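Local coordinates for protein uricase (Arthrobacter globiformis, PDB 2YZC) that catalyses the oxidation of urate by oxygen to 5-hydroxyisourate, the uricase step on the way to allantoin, at residues 18-23 against 62-67; 23-28 against 73-78. All coordinates share one frame; numbering follows the deposited sequence.

Both interactions use strand 13-31, which pairs with strand 38-50 within the chain and continues the antiparallel sheet into neighbouring subunits. The centres of the two contacts lie about 15 Å apart, and they share Ala23. The strand segments come first in the chain, 18-23 and then 23-28. Their partners follow in the same order, 62-67 and then 73-78. Interaction 1 joins the strand to the loop that leads into helix 67-78 and to the start of that helix. Interaction 2 joins it to the last part of the same helix. The helix is thus held to the strand at both ends. Interaction 1 forms part of the allantoate pocket, and both contacts border the second subunit.

Interaction 1: residues 18-23 against 62-67; sequences NQYGKA and AHVVAT. With 1AL (allantoate ion), chain L.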
loop_
_atom_site.group_PDB
_atom_site.type_symbol
_atom_site.label_atom_id
_atom_site.label_comp_id
_atom_site.label_asym_id
_atom_site.label_seq_id
_atom_site.Cartn_x
_atom_site.Cartn_y
_atom_site.Cartn_z
ATOM N N ASN A 18 6.674 26.016 12.069
ATOM C CA ASN A 18 7.640 25.031 11.597
ATOM C C ASN A 18 7.978 24.035 12.695
ATOM O O ASN A 18 7.832 24.329 13.883
ATOM C CB ASN A 18 8.914 25.731 11.100
ATOM C CG ASN A 18 9.674 26.439 12.213
ATOM O OD1 ASN A 18 10.496 25.836 12.900
ATOM N ND2 ASN A 18 9.393 27.727 12.395
ATOM N N GLN A 19 8.414 22.850 12.284
ATOM C CA GLN A 19 8.782 21.790 13.212
ATOM C C GLN A 19 9.604 20.760 12.454
ATOM O O GLN A 19 9.526 20.671 11.234
ATOM C CB GLN A 19 7.533 21.130 13.809
ATOM C CG GLN A 19 6.576 20.518 12.782
ATOM C CD GLN A 19 5.281 20.028 13.407
ATOM O OE1 GLN A 19 4.831 20.558 14.428
ATOM N NE2 GLN A 19 4.660 19.029 12.783
ATOM N N TYR A 20 10.404 19.991 13.175
ATOM C CA TYR A 20 11.231 18.987 12.527
ATOM C C TYR A 20 11.642 17.931 13.539
ATOM O O TYR A 20 11.671 18.187 14.748
ATOM C CB TYR A 20 12.496 19.620 11.948
ATOM C CG TYR A 20 13.566 19.806 12.996
ATOM C CD1 TYR A 20 13.434 20.771 13.995
ATOM C CD2 TYR A 20 14.668 18.952 13.044
ATOM C CE1 TYR A 20 14.370 20.873 15.024
ATOM C CE2 TYR A 20 15.604 19.041 14.064
ATOM C CZ TYR A 20 15.450 20.001 15.054
ATOM O OH TYR A 20 16.367 20.068 16.076
ATOM N N GLY A 21 11.981 16.749 13.039
ATOM C CA GLY A 21 12.412 15.687 13.925
ATOM C C GLY A 21 12.538 14.373 13.191
ATOM O O GLY A 21 12.633 14.349 11.967
ATOM N N LYS A 22 12.543 13.276 13.940
ATOM C CA LYS A 22 12.650 11.956 13.337
ATOM C C LYS A 22 11.276 11.311 13.351
ATOM O O LYS A 22 10.609 11.276 14.387
ATOM C CB LYS A 22 13.626 11.077 14.124
ATOM C CG LYS A 22 13.948 9.773 13.412
ATOM C CD LYS A 22 14.860 10.012 12.211
ATOM C CE LYS A 22 16.316 10.156 12.654
ATOM N NZ LYS A 22 17.244 10.466 11.527
ATOM N N ALA A 23 10.855 10.802 12.203
ATOM C CA ALA A 23 9.552 10.164 12.101
ATOM C C ALA A 23 9.667 8.652 11.943
ATOM O O ALA A 23 10.648 8.140 11.401
ATOM C CB ALA A 23 8.776 10.741 10.922
ATOM N N ALA A 62 23.228 25.502 14.906
ATOM C CA ALA A 62 23.507 25.567 16.341
ATOM C C ALA A 62 22.320 25.133 17.211
ATOM O O ALA A 62 22.507 24.506 18.255
ATOM C CB ALA A 62 23.943 26.985 16.727
ATOM N N HIS A 63 21.106 25.468 16.784
ATOM C CA HIS A 63 19.901 25.116 17.534
ATOM C C HIS A 63 19.279 23.789 17.107
ATOM O O HIS A 63 18.339 23.315 17.739
ATOM C CB HIS A 63 18.828 26.201 17.363
ATOM C CG HIS A 63 19.152 27.496 18.038
ATOM N ND1 HIS A 63 20.334 27.711 18.715
ATOM C CD2 HIS A 63 18.443 28.644 18.145
ATOM C CE1 HIS A 63 20.339 28.937 19.209
ATOM N NE2 HIS A 63 19.202 29.524 18.878
ATOM N N VAL A 64 19.798 23.191 16.042
ATOM C CA VAL A 64 19.216 21.960 15.526
ATOM C C VAL A 64 19.653 20.644 16.160
ATOM O O VAL A 64 20.651 20.043 15.758
ATOM C CB VAL A 64 19.427 21.858 13.995
ATOM C CG1 VAL A 64 18.705 20.633 13.443
ATOM C CG2 VAL A 64 18.913 23.116 13.318
ATOM N N VAL A 65 18.895 20.207 17.161
ATOM C CA VAL A 65 19.161 18.931 17.809
ATOM C C VAL A 65 18.907 17.920 16.688
ATOM O O VAL A 65 17.772 17.766 16.228
ATOM C CB VAL A 65 18.172 18.682 18.964
ATOM C CG1 VAL A 65 18.359 17.281 19.519
ATOM C CG2 VAL A 65 18.388 19.726 20.069
ATOM N N ALA A 66 19.964 17.252 16.242
ATOM C CA ALA A 66 19.868 16.293 15.147
ATOM C C ALA A 66 18.692 15.328 15.258
ATOM O O ALA A 66 18.359 14.865 16.346
ATOM C CB ALA A 66 21.169 15.507 15.035
ATOM N N THR A 67 18.056 15.027 14.129
ATOM C CA THR A 67 16.944 14.093 14.165
ATOM C C THR A 67 17.534 12.753 14.606
ATOM O O THR A 67 16.877 11.976 15.283
ATOM C CB THR A 67 16.237 13.963 12.780
ATOM O OG1 THR A 67 17.112 13.340 11.832
ATOM C CG2 THR A 67 15.837 15.352 12.253
HETATM C C1 1AL L . 18.806 17.883 8.487
HETATM O O2 1AL L . 19.200 18.714 7.654
HETATM N N3 1AL L . 18.067 18.233 9.578
HETATM N N4 1AL L . 19.182 16.574 8.205
HETATM C C5 1AL L . 17.407 14.766 8.972
HETATM O O6 1AL L . 16.399 15.500 8.917
HETATM O O7 1AL L . 17.404 13.547 9.197
HETATM C C8 1AL L . 18.776 15.484 9.076
HETATM C C9 1AL L . 19.732 14.900 11.266
HETATM O O10 1AL L . 20.078 13.863 11.875
HETATM N N11 1AL L . 19.191 15.985 11.906
HETATM N N12 1AL L . 19.871 15.030 9.923
#
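Lys22 sets CG anti to its backbone N (chi1 -171°), and bends at chi2 and chi3 bring its tip round to Thr67. Thr67 holds OG1 between its own backbone N and carbonyl carbon (chi1 67°), where NZ and the ligand can both meet it. Lys22 NZ donates to Thr67 OG1 at 2.9 Å. Thr67 OG1 in turn donates to O7 of the allantoate ion at 2.7 Å. These two bonds fix the rotation of the hydroxyl. Lys22 NZ itself stays 3.9 Å from allantoate O7, so the threonine stands as the link. This chain is consistent with the charge-relay role assigned to both residues. The pocket follows the uricase T-fold, whose active site lies between subunits: His251 and Arg180 of the second subunit also bond the ligand. The Thr67 methyl CG2 touches Gly21 O at 3.4 Å and also approaches the ligand carboxylate. Farther from the pocket, Tyr20 OH donates to Val65 O at 2.7 Å, with a C=O...donor angle of 113°. Val65 O also accepts from Gln70 NE2. The ring of Tyr20 has Thr67 CG2 at its edge, while CE2 meets Val64 CG1 at 3.5 Å.

Interaction 2: residues 23-28 against 73-78; sequences AEVRLV and TVYAFA
Tyr75 OH donates a hydrogen bond of 2.7 Å to the backbone O of Arg26. Arg26 O lies at the ring edge, in the ring plane. The hydroxyl comes in from well out of the carbonyl plane, with a C=O...donor angle of 130°. The bond belongs to a helix-on-sheet layer of the uricase T-fold: helix 73-78 runs along strand 23-28 at 22°, with 9.8 Å between the axes. Tyr75 carries CG anti to its carbonyl carbon (chi1 -71°), and from there the ring reaches across to the strand. Val25 and Tyr75 meet tip to tip, with Val25 CG1 at 3.5 Å from Tyr75 CZ. Val25 CG1 also touches Val74 CG1 at 4.2 Å. Next to it, Glu24 and Val25 share Val44 as their partner on the next strand, a G1 beta bulge. An alanine in place of Tyr75 would probably leave Arg26 O without this donor and open a gap beside Val25 and Leu27. Arg26 starts away from the helix at CB, and its NH2 forms a salt bridge with Asp41. Tyr270 of the third subunit packs against Tyr75. Leu27 and Tyr75 run past one another in opposite senses, Leu27 CD1 lying 3.9 Å from Tyr75 CD1. One helical turn after Tyr75, Ala78 CB touches both Leu27 methyls, with CD1 and CD2 each at 3.7 Å.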
loop_
_atom_site.group_PDB
_atom_site.type_symbol
_atom_site.label_atom_id
_atom_site.label_comp_id
_atom_site.label_asym_id
_atom_site.label_seq_id
_atom_site.Cartn_x
_atom_site.Cartn_y
_atom_site.Cartn_z
ATOM N N ALA A 23 10.855 10.802 12.203
ATOM C CA ALA A 23 9.552 10.164 12.101
ATOM C C ALA A 23 9.667 8.652 11.943
ATOM O O ALA A 23 10.648 8.140 11.401
ATOM C CB ALA A 23 8.776 10.741 10.922
ATOM N N GLU A 24 8.646 7.960 12.434
ATOM C CA GLU A 24 8.533 6.509 12.359
ATOM C C GLU A 24 9.724 5.696 12.853
ATOM O O GLU A 24 10.312 4.904 12.109
ATOM C CB GLU A 24 8.155 6.105 10.927
ATOM C CG GLU A 24 6.899 6.835 10.434
ATOM C CD GLU A 24 6.181 6.113 9.306
ATOM O OE1 GLU A 24 6.094 6.672 8.188
ATOM O OE2 GLU A 24 5.698 4.988 9.543
ATOM N N VAL A 25 10.063 5.897 14.122
ATOM C CA VAL A 25 11.143 5.155 14.767
ATOM C C VAL A 25 10.453 3.899 15.304
ATOM O O VAL A 25 9.648 3.975 16.233
ATOM C CB VAL A 25 11.751 5.960 15.936
ATOM C CG1 VAL A 25 12.775 5.108 16.694
ATOM C CG2 VAL A 25 12.414 7.222 15.396
ATOM N N ARG A 26 10.743 2.751 14.699
ATOM C CA ARG A 26 10.118 1.499 15.117
ATOM C C ARG A 26 10.833 0.900 16.316
ATOM O O ARG A 26 12.019 0.560 16.256
ATOM C CB ARG A 26 10.088 0.516 13.947
ATOM C CG ARG A 26 9.100 0.923 12.858
ATOM C CD ARG A 26 7.657 0.615 13.259
ATOM N NE ARG A 26 7.395 -0.825 13.275
ATOM C CZ ARG A 26 7.291 -1.569 14.373
ATOM N NH1 ARG A 26 7.057 -2.872 14.268
ATOM N NH2 ARG A 26 7.414 -1.021 15.572
ATOM N N LEU A 27 10.089 0.774 17.407
ATOM C CA LEU A 27 10.629 0.256 18.651
ATOM C C LEU A 27 9.872 -0.937 19.204
ATOM O O LEU A 27 8.647 -0.956 19.218
ATOM C CB LEU A 27 10.617 1.363 19.716
ATOM C CG LEU A 27 10.656 0.908 21.185
ATOM C CD1 LEU A 27 12.074 0.464 21.562
ATOM C CD2 LEU A 27 10.210 2.054 22.081
ATOM N N VAL A 28 10.621 -1.932 19.657
ATOM C CA VAL A 28 10.021 -3.086 20.298
ATOM C C VAL A 28 10.737 -3.201 21.632
ATOM O O VAL A 28 11.962 -3.335 21.677
ATOM C CB VAL A 28 10.201 -4.379 19.477
ATOM C CG1 VAL A 28 9.816 -5.592 20.322
ATOM C CG2 VAL A 28 9.308 -4.333 18.248
ATOM N N THR A 73 17.503 9.097 21.499
ATOM C CA THR A 73 16.849 9.376 22.772
ATOM C C THR A 73 15.651 8.461 22.995
ATOM O O THR A 73 15.400 8.022 24.118
ATOM C CB THR A 73 16.417 10.852 22.848
ATOM O OG1 THR A 73 17.555 11.690 22.590
ATOM C CG2 THR A 73 15.871 11.176 24.227
ATOM N N VAL A 74 14.916 8.167 21.925
ATOM C CA VAL A 74 13.763 7.270 22.012
ATOM C C VAL A 74 14.205 5.887 22.502
ATOM O O VAL A 74 13.604 5.313 23.412
ATOM C CB VAL A 74 13.074 7.116 20.638
ATOM C CG1 VAL A 74 12.012 6.022 20.694
ATOM C CG2 VAL A 74 12.444 8.442 20.231
ATOM N N TYR A 75 15.257 5.346 21.899
ATOM C CA TYR A 75 15.740 4.029 22.303
ATOM C C TYR A 75 16.346 4.052 23.710
ATOM O O TYR A 75 16.131 3.132 24.498
ATOM C CB TYR A 75 16.757 3.505 21.281
ATOM C CG TYR A 75 16.123 3.105 19.963
ATOM C CD1 TYR A 75 15.158 2.099 19.916
ATOM C CD2 TYR A 75 16.464 3.748 18.770
ATOM C CE1 TYR A 75 14.540 1.743 18.719
ATOM C CE2 TYR A 75 15.851 3.398 17.557
ATOM C CZ TYR A 75 14.893 2.398 17.545
ATOM O OH TYR A 75 14.276 2.050 16.370
ATOM N N ALA A 76 17.095 5.102 24.030
ATOM C CA ALA A 76 17.706 5.213 25.352
ATOM C C ALA A 76 16.621 5.254 26.425
ATOM O O ALA A 76 16.741 4.601 27.462
ATOM C CB ALA A 76 18.575 6.472 25.439
ATOM N N PHE A 77 15.557 6.009 26.174
ATOM C CA PHE A 77 14.484 6.101 27.150
ATOM C C PHE A 77 13.710 4.797 27.264
ATOM O O PHE A 77 13.235 4.458 28.346
ATOM C CB PHE A 77 13.517 7.248 26.808
ATOM C CG PHE A 77 14.012 8.615 27.222
ATOM C CD1 PHE A 77 13.143 9.703 27.237
ATOM C CD2 PHE A 77 15.341 8.818 27.592
ATOM C CE1 PHE A 77 13.585 10.972 27.616
ATOM C CE2 PHE A 77 15.794 10.084 27.974
ATOM C CZ PHE A 77 14.915 11.162 27.986
ATOM N N ALA A 78 13.600 4.059 26.158
ATOM C CA ALA A 78 12.864 2.796 26.162
ATOM C C ALA A 78 13.513 1.782 27.097
ATOM O O ALA A 78 12.835 0.935 27.668
ATOM C CB ALA A 78 12.780 2.224 24.747
#